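Local coordinates for FAD:protein FMN transferase (Pseudomonas stutzeri ATCC 14405 = CCUG 16156, PDB 5MGY) that probably transfers FMN from FAD to a threonine of a target protein, releasing AMP in a reaction that depends on magnesium, at residues T275-L280 / A296-R301. Numbering follows the deposited sequence.
Sequences TALMVL and AFFVVR. With MG (magnesium ion), chain I.
L277 reaches from helix 267-292 onto A296 and F298 of the adjoining strand, a helix-on-sheet contact within the ApbE fold, where this helix links antiparallel neighbours 257-264 and 295-301. The contact is narrow: the nearest CA atoms, those of L277 and F298, stand 9.0 Å apart, only 102 Å² is buried in total, and no hydrogen bond crosses. One methyl carries it. L277 has CG anti to its carbonyl carbon and beside the backbone N (chi1 -69°) and an extended second torsion, which drives CD1 toward the strand. There CD1 lies 4.0 Å from CB of A296, whose CB also points at the helix. F298 arrives differently: its CB leaves the strand to the side of the helix, and the ring then turns back to L277; the two side chains cross at about a right angle, and the methyl approaches the ring obliquely. V260, V262 and L288 also touch L277, and L277, A296 and F298 are buried. Two residues earlier, T275 serves the magnesium site with S157 and D271; its OG1, set beside the backbone N, binds magnesium at 2.5 Å. The ring is reached at its far end, with F298 CZ 4.0 Å from L277 CD1.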
loop_
_atom_site.group_PDB
_atom_site.type_symbol
_atom_site.label_atom_id
_atom_site.label_comp_id
_atom_site.label_asym_id
_atom_site.label_seq_id
_atom_site.Cartn_x
_atom_site.Cartn_y
_atom_site.Cartn_z
ATOM N N THR A 275 -4.751 3.203 1.999
ATOM C CA THR A 275 -4.226 3.919 3.187
ATOM C C THR A 275 -5.048 5.187 3.548
ATOM O O THR A 275 -5.208 5.501 4.738
ATOM C CB THR A 275 -2.717 4.270 3.002
ATOM O OG1 THR A 275 -1.961 3.061 2.961
ATOM C CG2 THR A 275 -2.165 5.111 4.148
ATOM N N ALA A 276 -5.506 5.890 2.512
ATOM C CA ALA A 276 -6.207 7.162 2.629
ATOM C C ALA A 276 -7.607 6.963 3.196
ATOM O O ALA A 276 -8.098 7.772 4.022
ATOM C CB ALA A 276 -6.339 7.806 1.260
ATOM N N LEU A 277 -8.249 5.897 2.717
ATOM C CA LEU A 277 -9.590 5.538 3.146
ATOM C C LEU A 277 -9.580 5.146 4.604
ATOM O O LEU A 277 -10.480 5.532 5.322
ATOM C CB LEU A 277 -10.182 4.415 2.273
ATOM C CG LEU A 277 -10.476 4.897 0.876
ATOM C CD1 LEU A 277 -11.189 3.822 0.084
ATOM C CD2 LEU A 277 -11.300 6.200 0.890
ATOM N N MET A 278 -8.555 4.435 5.050
ATOM C CA MET A 278 -8.438 4.051 6.452
ATOM C C MET A 278 -8.105 5.267 7.337
ATOM O O MET A 278 -8.415 5.263 8.536
ATOM C CB MET A 278 -7.374 2.974 6.616
ATOM C CG MET A 278 -6.954 2.675 8.051
ATOM S SD MET A 278 -8.244 2.024 9.120
ATOM C CE MET A 278 -8.318 0.340 8.571
ATOM N N VAL A 279 -7.433 6.271 6.780
ATOM C CA VAL A 279 -7.254 7.479 7.517
ATOM C C VAL A 279 -8.637 8.058 7.690
ATOM O O VAL A 279 -9.024 8.359 8.792
ATOM C CB VAL A 279 -6.294 8.472 6.810
ATOM C CG1 VAL A 279 -6.381 9.896 7.401
ATOM C CG2 VAL A 279 -4.869 7.897 6.850
ATOM N N LEU A 280 -9.370 8.185 6.599
ATOM C CA LEU A 280 -10.589 9.018 6.558
ATOM C C LEU A 280 -11.695 8.473 7.453
ATOM O O LEU A 280 -12.444 9.239 8.068
ATOM C CB LEU A 280 -11.124 9.198 5.096
ATOM C CG LEU A 280 -10.421 10.267 4.251
ATOM C CD1 LEU A 280 -10.900 10.186 2.809
ATOM C CD2 LEU A 280 -10.624 11.661 4.842
ATOM N N ALA A 296 -14.181 0.014 -3.744
ATOM C CA ALA A 296 -13.730 -0.262 -2.385
ATOM C C ALA A 296 -14.772 -1.041 -1.569
ATOM O O ALA A 296 -15.973 -0.917 -1.827
ATOM C CB ALA A 296 -13.418 1.054 -1.685
ATOM N N PHE A 297 -14.298 -1.785 -0.571
ATOM C CA PHE A 297 -15.111 -2.649 0.283
ATOM C C PHE A 297 -14.663 -2.413 1.725
ATOM O O PHE A 297 -13.558 -2.810 2.109
ATOM C CB PHE A 297 -14.865 -4.101 -0.121
ATOM C CG PHE A 297 -15.642 -5.119 0.662
ATOM C CD1 PHE A 297 -16.862 -5.600 0.132
ATOM C CD2 PHE A 297 -15.171 -5.641 1.874
ATOM C CE1 PHE A 297 -17.603 -6.570 0.803
ATOM C CE2 PHE A 297 -15.915 -6.606 2.550
ATOM C CZ PHE A 297 -17.142 -7.056 2.026
ATOM N N PHE A 298 -15.510 -1.770 2.514
ATOM C CA PHE A 298 -15.212 -1.392 3.886
ATOM C C PHE A 298 -15.642 -2.407 4.956
ATOM O O PHE A 298 -16.620 -3.069 4.785
ATOM C CB PHE A 298 -15.954 -0.112 4.182
ATOM C CG PHE A 298 -15.512 1.038 3.398
ATOM C CD1 PHE A 298 -14.839 2.093 4.009
ATOM C CD2 PHE A 298 -15.749 1.101 2.051
ATOM C CE1 PHE A 298 -14.413 3.180 3.275
ATOM C CE2 PHE A 298 -15.321 2.195 1.320
ATOM C CZ PHE A 298 -14.652 3.234 1.926
ATOM N N VAL A 299 -14.896 -2.538 6.054
ATOM C CA VAL A 299 -15.309 -3.367 7.177
ATOM C C VAL A 299 -15.359 -2.514 8.433
ATOM O O VAL A 299 -14.338 -2.197 9.048
ATOM C CB VAL A 299 -14.423 -4.596 7.391
ATOM C CG1 VAL A 299 -14.995 -5.476 8.480
ATOM C CG2 VAL A 299 -14.410 -5.422 6.124
ATOM N N VAL A 300 -16.588 -2.183 8.814
ATOM C CA VAL A 300 -16.887 -1.319 9.933
ATOM C C VAL A 300 -17.410 -2.160 11.067
ATOM O O VAL A 300 -18.322 -3.049 10.905
ATOM C CB VAL A 300 -17.946 -0.274 9.582
ATOM C CG1 VAL A 300 -18.033 0.732 10.708
ATOM C CG2 VAL A 300 -17.640 0.380 8.248
ATOM N N ARG A 301 -16.748 -1.902 12.191
ATOM C CA ARG A 301 -17.012 -2.519 13.458
ATOM C C ARG A 301 -18.146 -1.752 14.077
ATOM O O ARG A 301 -18.029 -0.587 14.413
ATOM C CB ARG A 301 -15.775 -2.409 14.312
ATOM C CG ARG A 301 -16.015 -2.386 15.789
ATOM C CD ARG A 301 -16.527 -3.698 16.271
ATOM N NE ARG A 301 -15.487 -4.568 16.807
ATOM C CZ ARG A 301 -15.566 -5.095 18.047
ATOM N NH1 ARG A 301 -14.650 -5.910 18.494
ATOM N NH2 ARG A 301 -16.543 -4.813 18.872
HETATM MG MG MG I . -0.649 1.039 2.197
#